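Local coordinates for protein beta-lactamase (Chitinophaga pinensis, PDB 6N36) that probably hydrolyses the amide bond of beta-lactam rings, as a metallo-beta-lactamase with two zinc ions in its active site, at residues Lys74-Leu79 and Thr99-Met104; Leu139-Ser144 and Val153-Pro158; Phe167-Lys172 and Val180-Ile185; Pro186-Asp191 and Lys205-Thr210. All coordinates share one frame; numbering follows the deposited sequence.

Contact 1 (Lys74-Leu79 and Thr99-Met104); sequences KDIRIL and THAKMM
Leu79 packs against Ala101 and Met103, and its side chain can be followed outward atom by atom. Leu79 CB lies 3.8 Å from Met103 SD. Leu79 CG, held anti to the carbonyl carbon (chi1 -54°), comes 3.7 Å from Ala101 CB, and both terminal methyls, CD1 and CD2, also border that single methyl group. Met103 bends back over the strand, so that its CE reaches Leu79 O at 3.5 Å. The two backbones are parallel neighbours in the seven-stranded mixed sheet, one of the two sheets of the alpha-beta/beta-alpha sandwich of metallo-beta-lactamases; helix 92-99, in the connection between the strands, covers the Leu79 and Met103 face. Lys102 N donates to Arg77 O, Leu79 N to Lys102 O (2.8 Å), and Met104 N to Leu79 O, the last nearly straight at 176°. On the other face Ile78 CG2 meets Met104 SD at 4.0 Å, beside Ile145. Before the strands pair, two waters bridge the segments: one joins Lys74 O to Thr99 O, the other links Ile76 O, Arg77 NH1 and Thr99 O.

Contact 2 (Leu139-Ser144 and Val153-Pro158); sequences LHDGDS and VMRQHP
Asp141 OD1 is gripped by Gln156 N at 2.7 Å and by Arg155 NE at 3.0 Å, and a water adds a third donor. The carboxylate belongs to the type II turn His140-Asp143, which carries the chain from the edge strand 137-139 of one sheet of the sandwich to strand 144-147 of the other. The two protein donors approach OD1 from opposite faces of the carboxylate plane, Arg155 NE on the syn side and Gln156 N on the anti side. In a salt bridge, Arg155 NE points almost straight at its acceptor (174°), with OD1 in the guanidinium plane, although the carboxylate and guanidinium planes are turned 45° apart; a weak bond joins NH2 to OD2. CG of Asp141 stands anti to its backbone N (chi1 -173°), which carries the carboxylate across to strand 150-156. Gly142 N then donates to Met154 O, and Met154 N to Asp143 O. Gln156 lays its amide alongside Asp141 and bonds through NE2 to Asn106, while a second water connects its OE1 to Asp141 N. Beneath the turn, Met154 bends at chi2 and chi3, placing its CE 3.6 Å from Leu139 CB and 3.4 Å from His140 O.

Contact 3 (Phe167-Lys172 and Val180-Ile185); sequences FLFDVK and VLIANI
The Phe169 ring lies across Val180, whose CB sits over one face, 4.2 Å from the ring centroid and displaced toward the rim, in a CH-pi contact. Val180 CG1 touches the far end of the ring at CZ, while Ile182 CG1 comes in at the edge, 3.8 Å from CE1. This reach along the neighbouring strand follows from the first torsion of Phe169: CG stands between the backbone N and the carbonyl carbon (chi1 49°), which is the crowded position. Val171 CG2 adds a looser touch to Val180 CG2. On the reverse face of the sheet Leu168 CD2 packs on Leu181 CB at 3.9 Å. The backbones form an antiparallel beta hairpin. Phe167 with Ile182 and Phe169 with Val180 are hydrogen-bonded pairs, each closed by two N-H to O bonds; the straightest, Val180 N to Phe169 O (2.8 Å), has an angle of 173°. Between them Leu168 and Leu181 form the non-hydrogen-bonded pair, where Leu168 CA approaches Val180 O at 3.2 Å. The hairpin occupies the inner part of the five-stranded sheet: strand 150-156 flanks 165-172, strand 221-223 flanks 177-182, and helix 250-268 packs against Leu181 through Tyr253.

Contact 4 (Pro186-Asp191 and Lys205-Thr210); sequences PSILND and KDYAYT
The segment 186-191 runs as an irregular loop, extended from Ser187 to Leu189, past one side of helix 203-215, with the closest CA atoms, those of Pro186 and Tyr207, 6.8 Å apart. Tyr207 spans that gap. Its hydroxyl donates to Ser187 O at 2.7 Å, meeting the carbonyl at a C=O...O angle of 134° and tilted 24° from its plane. With CG1 anti to the carbonyl carbon (chi1 -55°), Ile188 lays that atom over one face of the ring, 3.9 Å from the centroid, shifted toward the rim and nearest to CE1 at 3.6 Å; this is a CH-pi contact. Pro186 CB touches Tyr207 CD1 at 4.0 Å and, one helical turn on, Thr210 CG2 at 3.9 Å, while Leu257 of helix 250-268 also packs on the proline. A water accepts from Leu189 N and donates to Tyr207 OH, so that the phenol oxygen both gives and receives a hydrogen bond. Pro186 O, buried beside the ring, has no hydrogen-bond partner in the model. Ser187 O accepts a second bond from ND1 of His160, a zinc ligand. The chemistry therefore makes Tyr207 a probable third-shell residue: its phenol helps to hold the carbonyl that orients a metal-binding histidine.

Contacts 1 and 3 are the buried strand pairings, one in each sheet of the sandwich: the first is parallel, with helices in the connection, the second an antiparallel hairpin, and both rely on apolar side chains. Contact 2 is only partly buried; it holds the link between the edge strands of the two sheets against the inner strand 150-156 and depends more on charge, though like contact 1 it also uses two bridging waters. It touches contact 1 where Leu139 packs on Met104, and contact 3 where Val153 and Leu168 pair in the same sheet. Contact 4, buried but without strands, joins loop to helix through a phenol. It continues the chain directly from contact 3 and meets contact 2 at Pro158 and Thr210.

Contact 1 (Lys74-Leu79 and Thr99-Met104)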
loop_
_atom_site.group_PDB
_atom_site.type_symbol
_atom_site.label_atom_id
_atom_site.label_comp_id
_atom_site.label_asym_id
_atom_site.label_seq_id
_atom_site.Cartn_x
_atom_site.Cartn_y
_atom_site.Cartn_z
ATOM N N LYS A 74 -9.970 11.929 -12.772
ATOM C CA LYS A 74 -11.324 12.075 -12.215
ATOM C C LYS A 74 -12.150 10.804 -12.422
ATOM O O LYS A 74 -13.253 10.727 -11.872
ATOM C CB LYS A 74 -11.973 13.369 -12.723
ATOM C CG LYS A 74 -11.406 14.612 -12.032
ATOM C CD LYS A 74 -11.915 15.967 -12.580
ATOM C CE LYS A 74 -10.924 17.083 -12.270
ATOM N NZ LYS A 74 -11.441 18.458 -12.530
ATOM N N ASP A 75 -11.616 9.781 -13.093
ATOM C CA ASP A 75 -12.304 8.462 -13.255
ATOM C C ASP A 75 -11.922 7.499 -12.133
ATOM O O ASP A 75 -12.478 6.418 -12.096
ATOM C CB ASP A 75 -12.001 7.874 -14.623
ATOM C CG ASP A 75 -12.720 8.561 -15.761
ATOM O OD1 ASP A 75 -13.825 9.133 -15.478
ATOM O OD2 ASP A 75 -12.196 8.531 -16.876
ATOM N N ILE A 76 -11.068 7.890 -11.185
ATOM C CA ILE A 76 -10.841 7.078 -9.951
ATOM C C ILE A 76 -12.136 7.064 -9.149
ATOM O O ILE A 76 -12.692 8.164 -8.875
ATOM C CB ILE A 76 -9.695 7.623 -9.137
ATOM C CG1 ILE A 76 -8.397 7.530 -9.915
ATOM C CG2 ILE A 76 -9.641 6.932 -7.759
ATOM C CD1 ILE A 76 -7.290 8.314 -9.237
ATOM N N ARG A 77 -12.644 5.880 -8.859
ATOM C CA ARG A 77 -13.899 5.709 -8.108
ATOM C C ARG A 77 -13.674 5.178 -6.689
ATOM O O ARG A 77 -14.565 5.389 -5.861
ATOM C CB ARG A 77 -14.847 4.760 -8.843
ATOM C CG ARG A 77 -15.392 5.310 -10.160
ATOM C CD ARG A 77 -16.440 6.405 -10.005
ATOM N NE ARG A 77 -16.756 6.939 -11.341
ATOM C CZ ARG A 77 -16.158 8.011 -11.875
ATOM N NH1 ARG A 77 -15.270 8.712 -11.170
ATOM N NH2 ARG A 77 -16.443 8.364 -13.127
ATOM N N ILE A 78 -12.599 4.428 -6.475
ATOM C CA ILE A 78 -12.305 3.792 -5.169
ATOM C C ILE A 78 -10.878 4.143 -4.774
ATOM O O ILE A 78 -9.974 3.960 -5.580
ATOM C CB ILE A 78 -12.527 2.285 -5.247
ATOM C CG1 ILE A 78 -13.973 1.985 -5.668
ATOM C CG2 ILE A 78 -12.147 1.652 -3.912
ATOM C CD1 ILE A 78 -14.271 0.531 -5.802
ATOM N N LEU A 79 -10.720 4.492 -3.514
ATOM C CA LEU A 79 -9.401 4.731 -2.888
ATOM C C LEU A 79 -9.153 3.673 -1.822
ATOM O O LEU A 79 -10.018 3.444 -0.978
ATOM C CB LEU A 79 -9.375 6.114 -2.231
ATOM C CG LEU A 79 -9.745 7.292 -3.116
ATOM C CD1 LEU A 79 -9.733 8.586 -2.344
ATOM C CD2 LEU A 79 -8.844 7.379 -4.272
ATOM N N THR A 99 -11.708 14.037 -6.771
ATOM C CA THR A 99 -12.300 12.945 -7.575
ATOM C C THR A 99 -13.686 12.572 -7.045
ATOM O O THR A 99 -14.411 11.985 -7.800
ATOM C CB THR A 99 -11.422 11.681 -7.579
ATOM O OG1 THR A 99 -11.338 11.254 -6.221
ATOM C CG2 THR A 99 -10.026 11.882 -8.132
ATOM N N HIS A 100 -14.000 12.846 -5.783
ATOM C CA HIS A 100 -15.183 12.302 -5.076
ATOM C C HIS A 100 -15.190 10.768 -5.129
ATOM O O HIS A 100 -16.225 10.129 -4.972
ATOM C CB HIS A 100 -16.449 13.040 -5.596
ATOM C CG HIS A 100 -16.625 14.377 -4.940
ATOM N ND1 HIS A 100 -17.799 15.097 -5.011
ATOM C CD2 HIS A 100 -15.770 15.129 -4.186
ATOM C CE1 HIS A 100 -17.664 16.229 -4.341
ATOM N NE2 HIS A 100 -16.424 16.275 -3.826
ATOM N N ALA A 101 -14.018 10.138 -5.157
ATOM C CA ALA A 101 -13.920 8.676 -5.002
ATOM C C ALA A 101 -14.301 8.261 -3.580
ATOM O O ALA A 101 -14.246 9.129 -2.644
ATOM C CB ALA A 101 -12.516 8.252 -5.352
ATOM N N LYS A 102 -14.721 7.004 -3.434
ATOM C CA LYS A 102 -15.065 6.420 -2.123
ATOM C C LYS A 102 -13.786 5.947 -1.445
ATOM O O LYS A 102 -13.040 5.192 -2.051
ATOM C CB LYS A 102 -16.018 5.233 -2.281
ATOM C CG LYS A 102 -17.386 5.583 -2.857
ATOM C CD LYS A 102 -18.257 4.346 -2.802
ATOM C CE LYS A 102 -19.465 4.343 -3.707
ATOM N NZ LYS A 102 -19.870 2.943 -4.009
ATOM N N MET A 103 -13.542 6.400 -0.227
ATOM C CA MET A 103 -12.431 5.875 0.616
ATOM C C MET A 103 -12.872 4.586 1.292
ATOM O O MET A 103 -13.798 4.624 2.107
ATOM C CB MET A 103 -12.026 6.846 1.715
ATOM C CG MET A 103 -10.832 6.326 2.486
ATOM S SD MET A 103 -9.285 6.565 1.570
ATOM C CE MET A 103 -8.517 4.960 1.824
ATOM N N MET A 104 -12.206 3.476 1.013
ATOM C CA MET A 104 -12.509 2.179 1.662
ATOM C C MET A 104 -11.259 1.789 2.479
ATOM O O MET A 104 -10.126 1.814 1.938
ATOM C CB MET A 104 -12.903 1.122 0.649
ATOM C CG MET A 104 -14.000 1.603 -0.263
ATOM S SD MET A 104 -14.664 0.226 -1.211
ATOM C CE MET A 104 -15.977 1.027 -2.121
HETATM O O HOH W 1 -14.611 12.558 -10.343
HETATM O O HOH W 2 -15.117 9.287 -8.317
#

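Contact 2 (Leu139-Ser144 and Val153-Pro158)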
loop_
_atom_site.group_PDB
_atom_site.type_symbol
_atom_site.label_atom_id
_atom_site.label_comp_id
_atom_site.label_asym_id
_atom_site.label_seq_id
_atom_site.Cartn_x
_atom_site.Cartn_y
_atom_site.Cartn_z
ATOM N N LEU A 139 -13.638 -1.908 5.981
ATOM C CA LEU A 139 -13.306 -3.246 5.451
ATOM C C LEU A 139 -12.856 -4.163 6.592
ATOM O O LEU A 139 -12.171 -3.680 7.527
ATOM C CB LEU A 139 -12.165 -3.095 4.438
ATOM C CG LEU A 139 -12.457 -2.248 3.209
ATOM C CD1 LEU A 139 -11.147 -1.965 2.460
ATOM C CD2 LEU A 139 -13.507 -2.926 2.327
ATOM N N HIS A 140 -13.171 -5.457 6.456
ATOM C CA HIS A 140 -12.748 -6.562 7.343
ATOM C C HIS A 140 -11.907 -7.585 6.592
ATOM O O HIS A 140 -11.921 -7.622 5.372
ATOM C CB HIS A 140 -13.993 -7.226 7.972
ATOM C CG HIS A 140 -14.848 -6.224 8.660
ATOM N ND1 HIS A 140 -15.874 -5.566 8.011
ATOM C CD2 HIS A 140 -14.744 -5.658 9.876
ATOM C CE1 HIS A 140 -16.426 -4.695 8.835
ATOM N NE2 HIS A 140 -15.754 -4.730 9.985
ATOM N N ASP A 141 -11.208 -8.431 7.326
ATOM C CA ASP A 141 -10.343 -9.458 6.732
ATOM C C ASP A 141 -11.182 -10.252 5.740
ATOM O O ASP A 141 -12.319 -10.731 6.109
ATOM C CB ASP A 141 -9.703 -10.335 7.807
ATOM C CG ASP A 141 -8.684 -11.297 7.228
ATOM O OD1 ASP A 141 -7.837 -10.861 6.436
ATOM O OD2 ASP A 141 -8.728 -12.506 7.544
ATOM N N GLY A 142 -10.665 -10.412 4.531
ATOM C CA GLY A 142 -11.322 -11.199 3.475
ATOM C C GLY A 142 -12.379 -10.429 2.694
ATOM O O GLY A 142 -12.893 -11.011 1.738
ATOM N N ASP A 143 -12.744 -9.192 3.039
ATOM C CA ASP A 143 -13.765 -8.395 2.315
ATOM C C ASP A 143 -13.341 -8.239 0.848
ATOM O O ASP A 143 -12.127 -8.148 0.524
ATOM C CB ASP A 143 -14.071 -7.021 2.901
ATOM C CG ASP A 143 -15.016 -6.997 4.083
ATOM O OD1 ASP A 143 -15.613 -8.056 4.402
ATOM O OD2 ASP A 143 -15.191 -5.921 4.654
ATOM N N SER A 144 -14.317 -8.249 -0.042
ATOM C CA SER A 144 -14.084 -8.029 -1.491
ATOM C C SER A 144 -14.528 -6.617 -1.882
ATOM O O SER A 144 -15.561 -6.125 -1.391
ATOM C CB SER A 144 -14.770 -9.085 -2.290
ATOM O OG SER A 144 -16.145 -8.836 -2.244
ATOM N N VAL A 153 -9.550 -8.673 -3.033
ATOM C CA VAL A 153 -9.727 -9.159 -1.644
ATOM C C VAL A 153 -8.722 -8.493 -0.691
ATOM O O VAL A 153 -7.528 -8.459 -1.019
ATOM C CB VAL A 153 -9.632 -10.683 -1.599
ATOM C CG1 VAL A 153 -9.729 -11.146 -0.151
ATOM C CG2 VAL A 153 -10.705 -11.321 -2.464
ATOM N N MET A 154 -9.213 -7.901 0.388
ATOM C CA MET A 154 -8.339 -7.299 1.438
ATOM C C MET A 154 -7.978 -8.389 2.458
ATOM O O MET A 154 -8.901 -9.176 2.844
ATOM C CB MET A 154 -9.013 -6.125 2.140
ATOM C CG MET A 154 -8.060 -5.434 3.097
ATOM S SD MET A 154 -8.115 -6.210 4.791
ATOM C CE MET A 154 -9.425 -5.244 5.486
ATOM N N ARG A 155 -6.701 -8.527 2.808
ATOM C CA ARG A 155 -6.308 -9.415 3.911
ATOM C C ARG A 155 -5.677 -8.569 5.004
ATOM O O ARG A 155 -4.770 -7.785 4.685
ATOM C CB ARG A 155 -5.382 -10.547 3.475
ATOM C CG ARG A 155 -5.960 -11.501 2.440
ATOM C CD ARG A 155 -7.198 -12.223 2.900
ATOM N NE ARG A 155 -7.135 -12.807 4.224
ATOM C CZ ARG A 155 -6.777 -14.064 4.500
ATOM N NH1 ARG A 155 -6.371 -14.878 3.537
ATOM N NH2 ARG A 155 -6.724 -14.446 5.764
ATOM N N GLN A 156 -6.128 -8.725 6.245
ATOM C CA GLN A 156 -5.585 -7.951 7.378
ATOM C C GLN A 156 -4.201 -8.494 7.736
ATOM O O GLN A 156 -4.071 -9.684 8.070
ATOM C CB GLN A 156 -6.515 -7.923 8.592
ATOM C CG GLN A 156 -7.833 -7.210 8.339
ATOM C CD GLN A 156 -8.697 -7.269 9.580
ATOM O OE1 GLN A 156 -8.723 -8.308 10.261
ATOM N NE2 GLN A 156 -9.432 -6.201 9.864
ATOM N N HIS A 157 -3.208 -7.610 7.703
ATOM C CA HIS A 157 -1.788 -7.911 7.971
ATOM C C HIS A 157 -1.301 -6.928 9.022
ATOM O O HIS A 157 -0.426 -6.129 8.750
ATOM C CB HIS A 157 -1.008 -7.953 6.665
ATOM C CG HIS A 157 -1.359 -9.115 5.837
ATOM N ND1 HIS A 157 -1.209 -9.117 4.469
ATOM C CD2 HIS A 157 -1.823 -10.354 6.182
ATOM C CE1 HIS A 157 -1.640 -10.260 4.001
ATOM N NE2 HIS A 157 -2.039 -11.054 5.001
ATOM N N PRO A 158 -1.888 -6.951 10.232
ATOM C CA PRO A 158 -1.639 -5.908 11.218
ATOM C C PRO A 158 -0.202 -5.948 11.760
ATOM O O PRO A 158 0.528 -6.968 11.646
ATOM C CB PRO A 158 -2.600 -6.200 12.319
ATOM C CG PRO A 158 -2.815 -7.692 12.214
ATOM C CD PRO A 158 -2.893 -7.928 10.709
HETATM O O HOH W 3 -5.190 -11.965 7.260
HETATM O O HOH W 4 -11.637 -8.804 10.206
#

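Contact 3 (Phe167-Lys172 and Val180-Ile185)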
loop_
_atom_site.group_PDB
_atom_site.type_symbol
_atom_site.label_atom_id
_atom_site.label_comp_id
_atom_site.label_asym_id
_atom_site.label_seq_id
_atom_site.Cartn_x
_atom_site.Cartn_y
_atom_site.Cartn_z
ATOM N N PHE A 167 -3.591 -6.614 -0.573
ATOM C CA PHE A 167 -4.681 -6.783 -1.538
ATOM C C PHE A 167 -4.279 -7.860 -2.540
ATOM O O PHE A 167 -3.143 -7.876 -3.041
ATOM C CB PHE A 167 -5.009 -5.464 -2.257
ATOM C CG PHE A 167 -5.422 -4.376 -1.308
ATOM C CD1 PHE A 167 -6.695 -4.365 -0.761
ATOM C CD2 PHE A 167 -4.534 -3.364 -0.954
ATOM C CE1 PHE A 167 -7.077 -3.386 0.129
ATOM C CE2 PHE A 167 -4.919 -2.375 -0.059
ATOM C CZ PHE A 167 -6.189 -2.367 0.472
ATOM N N LEU A 168 -5.214 -8.782 -2.781
ATOM C CA LEU A 168 -5.037 -9.878 -3.767
ATOM C C LEU A 168 -6.109 -9.693 -4.835
ATOM O O LEU A 168 -7.311 -9.480 -4.501
ATOM C CB LEU A 168 -5.274 -11.229 -3.077
ATOM C CG LEU A 168 -4.142 -11.837 -2.259
ATOM C CD1 LEU A 168 -4.756 -12.918 -1.341
ATOM C CD2 LEU A 168 -3.113 -12.529 -3.153
ATOM N N PHE A 169 -5.719 -9.872 -6.081
ATOM C CA PHE A 169 -6.674 -9.744 -7.208
ATOM C C PHE A 169 -6.087 -10.397 -8.442
ATOM O O PHE A 169 -4.865 -10.383 -8.699
ATOM C CB PHE A 169 -7.043 -8.277 -7.505
ATOM C CG PHE A 169 -5.870 -7.333 -7.631
ATOM C CD1 PHE A 169 -5.293 -6.804 -6.496
ATOM C CD2 PHE A 169 -5.304 -7.035 -8.845
ATOM C CE1 PHE A 169 -4.207 -5.965 -6.599
ATOM C CE2 PHE A 169 -4.196 -6.212 -8.951
ATOM C CZ PHE A 169 -3.647 -5.681 -7.820
ATOM N N ASP A 170 -6.998 -10.866 -9.281
ATOM C CA ASP A 170 -6.659 -11.417 -10.612
ATOM C C ASP A 170 -6.704 -10.314 -11.670
ATOM O O ASP A 170 -7.661 -9.489 -11.666
ATOM C CB ASP A 170 -7.625 -12.536 -11.003
ATOM C CG ASP A 170 -7.467 -13.787 -10.152
ATOM O OD1 ASP A 170 -6.442 -13.926 -9.424
ATOM O OD2 ASP A 170 -8.383 -14.654 -10.227
ATOM N N VAL A 171 -5.690 -10.291 -12.530
ATOM C CA VAL A 171 -5.696 -9.455 -13.761
ATOM C C VAL A 171 -5.537 -10.391 -14.972
ATOM O O VAL A 171 -4.802 -11.385 -14.903
ATOM C CB VAL A 171 -4.626 -8.349 -13.769
ATOM C CG1 VAL A 171 -4.810 -7.435 -12.571
ATOM C CG2 VAL A 171 -3.211 -8.892 -13.793
ATOM N N LYS A 172 -6.169 -10.007 -16.054
ATOM C CA LYS A 172 -6.169 -10.777 -17.334
ATOM C C LYS A 172 -5.461 -9.948 -18.402
ATOM O O LYS A 172 -5.787 -8.758 -18.513
ATOM C CB LYS A 172 -7.615 -10.984 -17.771
ATOM C CG LYS A 172 -8.456 -11.881 -16.878
ATOM C CD LYS A 172 -9.890 -11.953 -17.363
ATOM C CE LYS A 172 -10.695 -13.057 -16.714
ATOM N NZ LYS A 172 -12.136 -12.820 -16.947
ATOM N N VAL A 180 -2.234 -11.307 -8.426
ATOM C CA VAL A 180 -1.283 -10.303 -7.928
ATOM C C VAL A 180 -1.541 -10.080 -6.442
ATOM O O VAL A 180 -2.722 -9.953 -6.018
ATOM C CB VAL A 180 -1.468 -8.991 -8.706
ATOM C CG1 VAL A 180 -0.499 -7.939 -8.223
ATOM C CG2 VAL A 180 -1.322 -9.199 -10.210
ATOM N N LEU A 181 -0.455 -9.971 -5.711
ATOM C CA LEU A 181 -0.478 -9.531 -4.297
ATOM C C LEU A 181 0.216 -8.173 -4.225
ATOM O O LEU A 181 1.384 -8.065 -4.651
ATOM C CB LEU A 181 0.255 -10.570 -3.462
ATOM C CG LEU A 181 0.514 -10.134 -2.004
ATOM C CD1 LEU A 181 -0.788 -10.016 -1.238
ATOM C CD2 LEU A 181 1.442 -11.131 -1.288
ATOM N N ILE A 182 -0.496 -7.205 -3.689
ATOM C CA ILE A 182 0.125 -5.923 -3.246
ATOM C C ILE A 182 0.287 -6.107 -1.725
ATOM O O ILE A 182 -0.732 -6.080 -0.991
ATOM C CB ILE A 182 -0.736 -4.711 -3.606
ATOM C CG1 ILE A 182 -0.973 -4.595 -5.126
ATOM C CG2 ILE A 182 -0.102 -3.454 -3.015
ATOM C CD1 ILE A 182 0.232 -4.458 -5.962
ATOM N N ALA A 183 1.507 -6.409 -1.329
ATOM C CA ALA A 183 1.859 -6.901 0.016
ATOM C C ALA A 183 2.280 -5.758 0.911
ATOM O O ALA A 183 3.274 -5.086 0.555
ATOM C CB ALA A 183 2.981 -7.907 -0.043
ATOM N N ASN A 184 1.665 -5.623 2.076
ATOM C CA ASN A 184 2.208 -4.710 3.099
ATOM C C ASN A 184 3.203 -5.472 3.963
ATOM O O ASN A 184 2.844 -6.251 4.777
ATOM C CB ASN A 184 1.113 -4.053 3.929
ATOM C CG ASN A 184 1.676 -2.810 4.572
ATOM O OD1 ASN A 184 1.705 -1.738 3.941
ATOM N ND2 ASN A 184 2.164 -2.932 5.823
ATOM N N ILE A 185 4.470 -5.180 3.770
ATOM C CA ILE A 185 5.568 -5.950 4.404
ATOM C C ILE A 185 5.579 -5.568 5.874
ATOM O O ILE A 185 5.412 -4.410 6.247
ATOM C CB ILE A 185 6.902 -5.646 3.697
ATOM C CG1 ILE A 185 6.905 -6.181 2.261
ATOM C CG2 ILE A 185 8.092 -6.181 4.508
ATOM C CD1 ILE A 185 6.617 -7.635 2.078
#

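Contact 4 (Pro186-Asp191 and Lys205-Thr210)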
loop_
_atom_site.group_PDB
_atom_site.type_symbol
_atom_site.label_atom_id
_atom_site.label_comp_id
_atom_site.label_asym_id
_atom_site.label_seq_id
_atom_site.Cartn_x
_atom_site.Cartn_y
_atom_site.Cartn_z
ATOM N N PRO A 186 5.678 -6.556 6.776
ATOM C CA PRO A 186 5.586 -6.307 8.215
ATOM C C PRO A 186 6.890 -5.783 8.822
ATOM O O PRO A 186 7.473 -6.390 9.703
ATOM C CB PRO A 186 5.174 -7.665 8.757
ATOM C CG PRO A 186 5.872 -8.621 7.834
ATOM C CD PRO A 186 5.671 -8.006 6.470
ATOM N N SER A 187 7.328 -4.638 8.333
ATOM C CA SER A 187 8.490 -3.944 8.907
ATOM C C SER A 187 8.180 -3.427 10.316
ATOM O O SER A 187 7.071 -3.033 10.594
ATOM C CB SER A 187 9.012 -2.880 7.983
ATOM O OG SER A 187 8.048 -1.883 7.799
ATOM N N ILE A 188 9.159 -3.480 11.192
ATOM C CA ILE A 188 9.084 -3.085 12.621
ATOM C C ILE A 188 9.938 -1.841 12.805
ATOM O O ILE A 188 11.157 -1.931 12.519
ATOM C CB ILE A 188 9.569 -4.256 13.484
ATOM C CG1 ILE A 188 8.785 -5.536 13.186
ATOM C CG2 ILE A 188 9.417 -3.854 14.948
ATOM C CD1 ILE A 188 9.426 -6.824 13.758
ATOM N N LEU A 189 9.360 -0.757 13.321
ATOM C CA LEU A 189 10.113 0.497 13.548
ATOM C C LEU A 189 10.968 0.310 14.803
ATOM O O LEU A 189 10.688 -0.558 15.683
ATOM C CB LEU A 189 9.160 1.682 13.712
ATOM C CG LEU A 189 8.381 2.058 12.449
ATOM C CD1 LEU A 189 7.552 3.313 12.699
ATOM C CD2 LEU A 189 9.319 2.259 11.301
ATOM N N ASN A 190 12.026 1.110 14.880
ATOM C CA ASN A 190 12.941 1.037 16.034
ATOM C C ASN A 190 12.203 1.220 17.370
ATOM O O ASN A 190 12.588 0.563 18.322
ATOM C CB ASN A 190 14.007 2.111 15.851
ATOM C CG ASN A 190 15.077 2.068 16.908
ATOM O OD1 ASN A 190 15.472 0.970 17.302
ATOM N ND2 ASN A 190 15.668 3.227 17.252
ATOM N N ASP A 191 11.233 2.142 17.438
ATOM C CA ASP A 191 10.653 2.521 18.758
ATOM C C ASP A 191 9.616 1.460 19.176
ATOM O O ASP A 191 9.164 1.503 20.331
ATOM C CB ASP A 191 9.995 3.896 18.722
ATOM C CG ASP A 191 10.982 5.056 18.606
ATOM O OD1 ASP A 191 12.100 4.923 19.107
ATOM O OD2 ASP A 191 10.618 6.053 17.946
ATOM N N LYS A 205 1.553 -9.605 19.104
ATOM C CA LYS A 205 0.687 -10.742 18.734
ATOM C C LYS A 205 0.275 -10.570 17.259
ATOM O O LYS A 205 0.204 -11.556 16.493
ATOM C CB LYS A 205 -0.517 -10.794 19.662
ATOM C CG LYS A 205 -0.139 -11.112 21.105
ATOM C CD LYS A 205 -1.365 -11.138 22.017
ATOM C CE LYS A 205 -0.997 -11.572 23.407
ATOM N NZ LYS A 205 -0.115 -10.575 24.049
ATOM N N ASP A 206 0.003 -9.316 16.862
ATOM C CA ASP A 206 -0.434 -9.002 15.491
ATOM C C ASP A 206 0.712 -9.264 14.517
ATOM O O ASP A 206 0.497 -9.826 13.444
ATOM C CB ASP A 206 -0.952 -7.573 15.412
ATOM C CG ASP A 206 -2.402 -7.432 15.785
ATOM O OD1 ASP A 206 -3.088 -8.465 16.078
ATOM O OD2 ASP A 206 -2.891 -6.232 15.810
ATOM N N TYR A 207 1.913 -8.779 14.807
ATOM C CA TYR A 207 3.056 -9.026 13.916
ATOM C C TYR A 207 3.298 -10.526 13.773
ATOM O O TYR A 207 3.531 -10.980 12.653
ATOM C CB TYR A 207 4.337 -8.393 14.441
ATOM C CG TYR A 207 4.608 -6.984 13.978
ATOM C CD1 TYR A 207 4.970 -6.722 12.668
ATOM C CD2 TYR A 207 4.489 -5.924 14.857
ATOM C CE1 TYR A 207 5.308 -5.445 12.274
ATOM C CE2 TYR A 207 4.833 -4.634 14.468
ATOM C CZ TYR A 207 5.203 -4.389 13.167
ATOM O OH TYR A 207 5.592 -3.108 12.825
ATOM N N ALA A 208 3.179 -11.266 14.848
ATOM C CA ALA A 208 3.402 -12.725 14.810
ATOM C C ALA A 208 2.387 -13.376 13.873
ATOM O O ALA A 208 2.738 -14.219 13.004
ATOM C CB ALA A 208 3.338 -13.344 16.159
ATOM N N TYR A 209 1.117 -12.963 14.004
ATOM C CA TYR A 209 0.024 -13.435 13.138
ATOM C C TYR A 209 0.344 -13.126 11.682
ATOM O O TYR A 209 0.295 -14.000 10.775
ATOM C CB TYR A 209 -1.337 -12.859 13.563
ATOM C CG TYR A 209 -2.385 -13.024 12.492
ATOM C CD1 TYR A 209 -3.084 -14.201 12.363
ATOM C CD2 TYR A 209 -2.602 -12.072 11.515
ATOM C CE1 TYR A 209 -3.955 -14.409 11.330
ATOM C CE2 TYR A 209 -3.483 -12.247 10.477
ATOM C CZ TYR A 209 -4.250 -13.404 10.431
ATOM O OH TYR A 209 -5.106 -13.655 9.383
ATOM N N THR A 210 0.716 -11.875 11.412
ATOM C CA THR A 210 0.940 -11.418 10.030
ATOM C C THR A 210 2.093 -12.185 9.392
ATOM O O THR A 210 1.986 -12.557 8.197
ATOM C CB THR A 210 1.192 -9.922 10.067
ATOM O OG1 THR A 210 -0.058 -9.327 10.415
ATOM C CG2 THR A 210 1.689 -9.383 8.747
HETATM O O HOH W 5 6.632 -0.768 14.079
#